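PDB 7ORX: probable benzoylformate decarboxylase, which belongs to the thiamine diphosphate-dependent enzymes and binds thiamine diphosphate and a sodium ion. Local coordinates for residues I374-S379 and R423-L428; G415-S420 and I449-I454. One frame throughout, in Å; residues are numbered along the deposited sequence.

Interaction 1: residues I374-S379 and R423-L428; sequences IYVNES and RQVIGL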
ATOM      1  N   ILE C 374      15.789   0.579 -37.077  1.00 65.83           N
ATOM      2  CA  ILE C 374      15.544   0.745 -35.619  1.00 63.79           C
ATOM      3  C   ILE C 374      16.240  -0.395 -34.877  1.00 62.98           C
ATOM      4  O   ILE C 374      15.920  -1.541 -35.193  1.00 62.65           O
ATOM      5  CB  ILE C 374      14.027   0.682 -35.349  1.00 63.53           C
ATOM      6  CG1 ILE C 374      13.290   1.812 -36.065  1.00 63.84           C
ATOM      7  CG2 ILE C 374      13.742   0.665 -33.860  1.00 62.97           C
ATOM      8  CD1 ILE C 374      11.819   1.757 -35.941  1.00 63.38           C
ATOM      9  N   TYR C 375      17.116  -0.125 -33.908  1.00 62.31           N
ATOM     10  CA  TYR C 375      17.794  -1.212 -33.163  1.00 62.92           C
ATOM     11  C   TYR C 375      17.163  -1.356 -31.790  1.00 62.59           C
ATOM     12  O   TYR C 375      17.231  -0.415 -31.032  1.00 61.53           O
ATOM     13  CB  TYR C 375      19.306  -0.982 -33.079  1.00 63.46           C
ATOM     14  CG  TYR C 375      19.965  -0.924 -34.434  1.00 64.17           C
ATOM     15  CD1 TYR C 375      20.331  -2.065 -35.125  1.00 65.36           C
ATOM     16  CD2 TYR C 375      20.157   0.282 -35.067  1.00 64.50           C
ATOM     17  CE1 TYR C 375      20.921  -1.992 -36.384  1.00 66.39           C
ATOM     18  CE2 TYR C 375      20.721   0.374 -36.321  1.00 65.26           C
ATOM     19  CZ  TYR C 375      21.122  -0.759 -36.987  1.00 66.47           C
ATOM     20  OH  TYR C 375      21.685  -0.618 -38.227  1.00 67.43           O
ATOM     21  N   VAL C 376      16.615  -2.521 -31.478  1.00 63.60           N
ATOM     22  CA  VAL C 376      16.207  -2.840 -30.088  1.00 64.75           C
ATOM     23  C   VAL C 376      17.301  -3.713 -29.468  1.00 67.03           C
ATOM     24  O   VAL C 376      17.405  -4.893 -29.819  1.00 69.22           O
ATOM     25  CB  VAL C 376      14.830  -3.508 -30.042  1.00 65.01           C
ATOM     26  CG1 VAL C 376      14.444  -3.948 -28.647  1.00 64.89           C
ATOM     27  CG2 VAL C 376      13.748  -2.606 -30.611  1.00 65.22           C
ATOM     28  N   ASN C 377      18.081  -3.122 -28.571  1.00 68.90           N
ATOM     29  CA  ASN C 377      19.294  -3.672 -27.922  1.00 71.38           C
ATOM     30  C   ASN C 377      18.954  -4.244 -26.552  1.00 72.97           C
ATOM     31  O   ASN C 377      18.371  -3.546 -25.767  1.00 74.58           O
ATOM     32  CB  ASN C 377      20.308  -2.553 -27.730  1.00 72.42           C
ATOM     33  CG  ASN C 377      21.677  -3.079 -27.404  1.00 76.43           C
ATOM     34  OD1 ASN C 377      21.810  -3.957 -26.567  1.00 82.87           O
ATOM     35  ND2 ASN C 377      22.692  -2.595 -28.093  1.00 78.00           N
ATOM     36  N   GLU C 378      19.338  -5.473 -26.258  1.00 77.36           N
ATOM     37  CA  GLU C 378      19.280  -6.027 -24.886  1.00 80.81           C
ATOM     38  C   GLU C 378      20.475  -6.959 -24.750  1.00 80.88           C
ATOM     39  O   GLU C 378      20.293  -8.166 -24.620  1.00 83.20           O
ATOM     40  CB  GLU C 378      17.934  -6.698 -24.650  1.00 83.24           C
ATOM     41  CG  GLU C 378      17.689  -7.041 -23.183  1.00 88.93           C
ATOM     42  CD  GLU C 378      16.289  -7.590 -22.891  1.00 97.31           C
ATOM     43  OE1 GLU C 378      15.460  -6.816 -22.275  1.00 98.22           O
ATOM     44  OE2 GLU C 378      15.982  -8.754 -23.336  1.00 97.23           O
ATOM     45  N   SER C 379      21.660  -6.391 -24.909  1.00 83.27           N
ATOM     46  CA  SER C 379      22.971  -7.098 -24.960  1.00 83.45           C
ATOM     47  C   SER C 379      23.873  -6.346 -23.995  1.00 83.94           C
ATOM     48  O   SER C 379      24.410  -5.271 -24.391  1.00 84.26           O
ATOM     49  CB  SER C 379      23.551  -7.136 -26.346  1.00 82.77           C
ATOM     50  OG  SER C 379      24.796  -7.825 -26.361  1.00 87.81           O
ATOM     51  N   ARG C 423      10.247   0.723 -41.815  1.00 78.19           N
ATOM     52  CA  ARG C 423      11.587   0.730 -41.214  1.00 73.81           C
ATOM     53  C   ARG C 423      11.846  -0.659 -40.676  1.00 71.88           C
ATOM     54  O   ARG C 423      10.960  -1.253 -40.069  1.00 67.75           O
ATOM     55  CB  ARG C 423      11.718   1.766 -40.103  1.00 73.10           C
ATOM     56  CG  ARG C 423      11.565   3.213 -40.564  1.00 73.08           C
ATOM     57  CD  ARG C 423      11.620   4.148 -39.368  1.00 72.22           C
ATOM     58  NE  ARG C 423      12.966   4.137 -38.831  1.00 72.60           N
ATOM     59  CZ  ARG C 423      13.390   4.823 -37.776  1.00 73.44           C
ATOM     60  NH1 ARG C 423      12.573   5.621 -37.132  1.00 71.40           N
ATOM     61  NH2 ARG C 423      14.657   4.737 -37.386  1.00 75.74           N
ATOM     62  N   GLN C 424      13.050  -1.157 -40.933  1.00 72.80           N
ATOM     63  CA  GLN C 424      13.451  -2.496 -40.461  1.00 72.29           C
ATOM     64  C   GLN C 424      13.837  -2.397 -38.992  1.00 70.54           C
ATOM     65  O   GLN C 424      14.719  -1.616 -38.678  1.00 69.81           O
ATOM     66  CB  GLN C 424      14.625  -3.034 -41.266  1.00 73.32           C
ATOM     67  CG  GLN C 424      15.042  -4.417 -40.802  1.00 74.64           C
ATOM     68  CD  GLN C 424      13.963  -5.442 -41.063  1.00 74.92           C
ATOM     69  OE1 GLN C 424      13.724  -5.818 -42.207  1.00 77.75           O
ATOM     70  NE2 GLN C 424      13.340  -5.922 -39.995  1.00 73.33           N
ATOM     71  N   VAL C 425      13.182  -3.159 -38.130  1.00 70.01           N
ATOM     72  CA  VAL C 425      13.639  -3.341 -36.731  1.00 68.27           C
ATOM     73  C   VAL C 425      14.638  -4.499 -36.706  1.00 67.61           C
ATOM     74  O   VAL C 425      14.309  -5.595 -37.207  1.00 68.41           O
ATOM     75  CB  VAL C 425      12.466  -3.587 -35.779  1.00 67.25           C
ATOM     76  CG1 VAL C 425      12.955  -3.932 -34.391  1.00 66.84           C
ATOM     77  CG2 VAL C 425      11.555  -2.378 -35.727  1.00 67.77           C
ATOM     78  N   ILE C 426      15.791  -4.263 -36.096  1.00 65.79           N
ATOM     79  CA  ILE C 426      16.815  -5.298 -35.826  1.00 66.15           C
ATOM     80  C   ILE C 426      16.959  -5.441 -34.321  1.00 64.94           C
ATOM     81  O   ILE C 426      17.345  -4.482 -33.687  1.00 65.46           O
ATOM     82  CB  ILE C 426      18.132  -4.899 -36.509  1.00 66.75           C
ATOM     83  CG1 ILE C 426      17.889  -4.606 -37.988  1.00 67.66           C
ATOM     84  CG2 ILE C 426      19.170  -5.976 -36.317  1.00 67.37           C
ATOM     85  CD1 ILE C 426      19.042  -3.935 -38.678  1.00 68.62           C
ATOM     86  N   GLY C 427      16.652  -6.607 -33.783  1.00 65.39           N
ATOM     87  CA  GLY C 427      16.898  -6.954 -32.373  1.00 66.41           C
ATOM     88  C   GLY C 427      18.324  -7.425 -32.196  1.00 68.11           C
ATOM     89  O   GLY C 427      18.778  -8.255 -33.023  1.00 72.53           O
ATOM     90  N   LEU C 428      19.042  -6.882 -31.215  1.00 68.15           N
ATOM     91  CA  LEU C 428      20.370  -7.384 -30.837  1.00 68.42           C
ATOM     92  C   LEU C 428      20.292  -7.837 -29.392  1.00 67.69           C
ATOM     93  O   LEU C 428      20.409  -6.984 -28.521  1.00 68.55           O
ATOM     94  CB  LEU C 428      21.363  -6.244 -31.021  1.00 69.25           C
ATOM     95  CG  LEU C 428      21.455  -5.679 -32.429  1.00 69.30           C
ATOM     96  CD1 LEU C 428      22.106  -4.303 -32.352  1.00 69.18           C
ATOM     97  CD2 LEU C 428      22.240  -6.630 -33.360  1.00 69.91           C
TER
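I374, V376 and E378 join the 423-428 backbone through five hydrogen bonds, making 374-378 and 425-428 parallel neighbours in the sheet of the α/β C-terminal thiamine diphosphate-binding domain. Their axes approach to 4.7 Å and are inclined to each other by 20°. The bonds run I374 N to Q424 O, I426 N to I374 O, V376 N to I426 O, L428 N to V376 O and E378 N to L428 O. On the face bearing Y375 and N377 the packing is close: the Y375 and I426 side chains lie side by side, with Y375 CE1 3.5 Å from I426 CD1. L428 CD1 reaches Y375 CD1 at 4.0 Å, and F386 lies against both N377 and L428. On the reverse face V425, with CG1 anti to the backbone N (chi1 173°), splits its branches, CG2 to I374 CB at 4.0 Å and CG1 to V376 CG2 at 4.1 Å; both valines also touch A413 of helix 409-418. The more solvent-facing side is the entry to the second strand, where R423 and Q424 are partly exposed. There I374 CG1 sits over one guanidinium face of R423, offset toward the rim and 3.5 Å from CZ, while NE donates to D372 O. Q424 NE2 donates from above the carbonyl plane to V425 O, and also to P450 O. At the other end S379 reaches the bound thiamine diphosphate and closes an Asx turn: its N donates to N377 OD1 at 2.9 Å, nearly in line with the side-chain C=O.

Interaction 2: residues G415-S420 and I449-I454; sequences GAQLAS and IPVVII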
ATOM      1  N   GLY C 415       7.092  -5.819 -31.214  1.00 67.92           N
ATOM      2  CA  GLY C 415       6.096  -4.747 -31.132  1.00 69.08           C
ATOM      3  C   GLY C 415       6.505  -3.546 -31.954  1.00 69.64           C
ATOM      4  O   GLY C 415       5.670  -2.991 -32.638  1.00 68.52           O
ATOM      5  N   ALA C 416       7.765  -3.161 -31.884  1.00 71.60           N
ATOM      6  CA  ALA C 416       8.322  -2.004 -32.617  1.00 73.87           C
ATOM      7  C   ALA C 416       8.124  -2.236 -34.118  1.00 74.31           C
ATOM      8  O   ALA C 416       7.833  -1.288 -34.862  1.00 76.62           O
ATOM      9  CB  ALA C 416       9.797  -1.856 -32.285  1.00 75.84           C
ATOM     10  N   GLN C 417       8.306  -3.472 -34.542  1.00 73.00           N
ATOM     11  CA  GLN C 417       8.234  -3.790 -35.975  1.00 74.77           C
ATOM     12  C   GLN C 417       6.787  -3.654 -36.420  1.00 75.81           C
ATOM     13  O   GLN C 417       6.562  -2.980 -37.427  1.00 81.57           O
ATOM     14  CB  GLN C 417       8.772  -5.180 -36.290  1.00 74.20           C
ATOM     15  CG  GLN C 417       8.805  -5.435 -37.782  1.00 74.11           C
ATOM     16  CD  GLN C 417       9.734  -4.484 -38.495  1.00 72.87           C
ATOM     17  OE1 GLN C 417      10.918  -4.767 -38.638  1.00 71.27           O
ATOM     18  NE2 GLN C 417       9.199  -3.354 -38.922  1.00 70.39           N
ATOM     19  N   LEU C 418       5.854  -4.213 -35.660  1.00 76.15           N
ATOM     20  CA  LEU C 418       4.390  -4.094 -35.915  1.00 75.44           C
ATOM     21  C   LEU C 418       3.981  -2.627 -36.086  1.00 73.24           C
ATOM     22  O   LEU C 418       3.082  -2.348 -36.846  1.00 71.76           O
ATOM     23  CB  LEU C 418       3.648  -4.744 -34.749  1.00 75.79           C
ATOM     24  CG  LEU C 418       2.141  -4.773 -34.904  1.00 78.00           C
ATOM     25  CD1 LEU C 418       1.741  -5.502 -36.178  1.00 77.54           C
ATOM     26  CD2 LEU C 418       1.478  -5.369 -33.672  1.00 80.07           C
ATOM     27  N   ALA C 419       4.620  -1.727 -35.360  1.00 73.57           N
ATOM     28  CA  ALA C 419       4.326  -0.281 -35.366  1.00 74.97           C
ATOM     29  C   ALA C 419       5.038   0.399 -36.523  1.00 77.28           C
ATOM     30  O   ALA C 419       4.762   1.576 -36.765  1.00 77.43           O
ATOM     31  CB  ALA C 419       4.788   0.328 -34.073  1.00 73.92           C
ATOM     32  N   SER C 420       6.042  -0.260 -37.091  1.00 82.52           N
ATOM     33  CA  SER C 420       7.033   0.358 -38.012  1.00 85.87           C
ATOM     34  C   SER C 420       6.868  -0.234 -39.406  1.00 86.18           C
ATOM     35  O   SER C 420       7.619  -1.117 -39.780  1.00 86.97           O
ATOM     36  CB  SER C 420       8.436   0.243 -37.483  1.00 83.29           C
ATOM     37  OG  SER C 420       8.841   1.494 -36.956  1.00 85.73           O
ATOM     38  N   ILE C 449       5.338 -10.771 -38.820  1.00 72.97           N
ATOM     39  CA  ILE C 449       5.989  -9.482 -38.467  1.00 71.98           C
ATOM     40  C   ILE C 449       7.466  -9.592 -38.807  1.00 71.31           C
ATOM     41  O   ILE C 449       8.211 -10.322 -38.132  1.00 72.28           O
ATOM     42  CB  ILE C 449       5.772  -9.206 -36.976  1.00 72.12           C
ATOM     43  CG1 ILE C 449       4.276  -9.179 -36.645  1.00 71.90           C
ATOM     44  CG2 ILE C 449       6.501  -7.932 -36.556  1.00 73.24           C
ATOM     45  CD1 ILE C 449       3.990  -9.052 -35.186  1.00 71.16           C
ATOM     46  N   PRO C 450       7.925  -8.887 -39.856  1.00 69.55           N
ATOM     47  CA  PRO C 450       9.244  -9.151 -40.449  1.00 69.24           C
ATOM     48  C   PRO C 450      10.428  -8.605 -39.648  1.00 68.02           C
ATOM     49  O   PRO C 450      11.248  -7.968 -40.243  1.00 68.54           O
ATOM     50  CB  PRO C 450       9.177  -8.358 -41.772  1.00 69.68           C
ATOM     51  CG  PRO C 450       8.259  -7.193 -41.424  1.00 69.39           C
ATOM     52  CD  PRO C 450       7.189  -7.827 -40.552  1.00 69.32           C
ATOM     53  N   VAL C 451      10.465  -8.825 -38.328  1.00 67.07           N
ATOM     54  CA  VAL C 451      11.627  -8.461 -37.465  1.00 66.28           C
ATOM     55  C   VAL C 451      12.828  -9.299 -37.891  1.00 67.50           C
ATOM     56  O   VAL C 451      12.653 -10.514 -38.153  1.00 68.01           O
ATOM     57  CB  VAL C 451      11.478  -8.797 -35.981  1.00 65.01           C
ATOM     58  CG1 VAL C 451      11.644  -7.576 -35.148  1.00 64.23           C
ATOM     59  CG2 VAL C 451      10.237  -9.592 -35.643  1.00 65.46           C
ATOM     60  N   VAL C 452      14.014  -8.731 -37.711  1.00 67.62           N
ATOM     61  CA  VAL C 452      15.261  -9.521 -37.664  1.00 69.03           C
ATOM     62  C   VAL C 452      15.781  -9.555 -36.226  1.00 68.56           C
ATOM     63  O   VAL C 452      16.031  -8.477 -35.670  1.00 69.58           O
ATOM     64  CB  VAL C 452      16.268  -8.893 -38.630  1.00 70.13           C
ATOM     65  CG1 VAL C 452      17.587  -9.664 -38.610  1.00 70.17           C
ATOM     66  CG2 VAL C 452      15.643  -8.763 -40.027  1.00 70.32           C
ATOM     67  N   ILE C 453      15.935 -10.751 -35.671  1.00 67.76           N
ATOM     68  CA  ILE C 453      16.456 -10.988 -34.302  1.00 67.77           C
ATOM     69  C   ILE C 453      17.862 -11.593 -34.413  1.00 67.76           C
ATOM     70  O   ILE C 453      18.006 -12.690 -34.962  1.00 69.17           O
ATOM     71  CB  ILE C 453      15.485 -11.904 -33.546  1.00 68.63           C
ATOM     72  CG1 ILE C 453      14.082 -11.292 -33.457  1.00 68.98           C
ATOM     73  CG2 ILE C 453      15.995 -12.234 -32.162  1.00 69.27           C
ATOM     74  CD1 ILE C 453      14.024 -10.015 -32.677  1.00 67.79           C
ATOM     75  N   ILE C 454      18.866 -10.901 -33.890  1.00 66.80           N
ATOM     76  CA  ILE C 454      20.258 -11.401 -33.803  1.00 67.67           C
ATOM     77  C   ILE C 454      20.534 -11.735 -32.350  1.00 68.10           C
ATOM     78  O   ILE C 454      20.571 -10.815 -31.528  1.00 68.36           O
ATOM     79  CB  ILE C 454      21.230 -10.353 -34.341  1.00 67.39           C
ATOM     80  CG1 ILE C 454      20.938 -10.052 -35.807  1.00 67.73           C
ATOM     81  CG2 ILE C 454      22.646 -10.804 -34.121  1.00 67.21           C
ATOM     82  CD1 ILE C 454      21.717  -8.856 -36.350  1.00 67.80           C
TER
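Q417, on the last turn of helix 409-418, lays its aliphatic part against I449, P450 and V451, the loop leading into strand 452-457. The apolar contacts carry the pairing. I449 CG2 meets both Q417 CB and Q417 CG at 3.6 Å, the two side chains sliding past each other in opposite directions. V451 CG1 approaches Q417 CB from the next part of the loop at 3.9 Å, and the P450 ring brings its CD to 4.0 Å from Q417 CG. L418 adds a looser touch on the partly exposed flank, its CD1 lying 4.3 Å from I449 CD1. V414, one turn back on the same helix, also packs against I449 and V451.

Polar interactions serve a different partner, since no hydrogen bond joins the two segments. With CG anti to the backbone N (chi1 -175°) and the chain bent at chi2 (63°), the Q417 amide engages the start of strand 425-430: OE1 accepts from V425 N and NE2 donates to R423 O. One buried side chain thus presents its methylenes to one loop and both amide functions to another backbone.

Backbone turns set the shape of each segment. V451 N donates to I449 O at 2.7 Å around P450, the centre of an inverse gamma turn that kinks the chain just before strand 452-457, and S420 N donates to Q417 O at 2.8 Å. A helix packed on one face of a parallel sheet, its C-terminal turn beside the loop that feeds a strand, belongs to the α/β fold of the thiamine diphosphate-binding domains.

In the fold
The segments alternate along the chain, 374-379, 415-420, 423-428, 449-454, and the two contacts have centres 8 Å apart. Interaction 1 pairs two strands; interaction 2 sets helix 409-418 against the entry to the next strand, 452-457. Strands 374-378, 425-430 and 452-457 are consecutive across one parallel sheet. Strand 452-457 adjoins 425-430 through probable hydrogen bonds from G427 N to V452 O and from I454 N to G427 O, with helix 440-447 in the connection between them. Helix 409-418 is followed, after a short loop, by strand 425-430. Together they supply three interior strands of the C-terminal domain's sheet and a helix on one face, with S379 of interaction 1 at the thiamine diphosphate pocket.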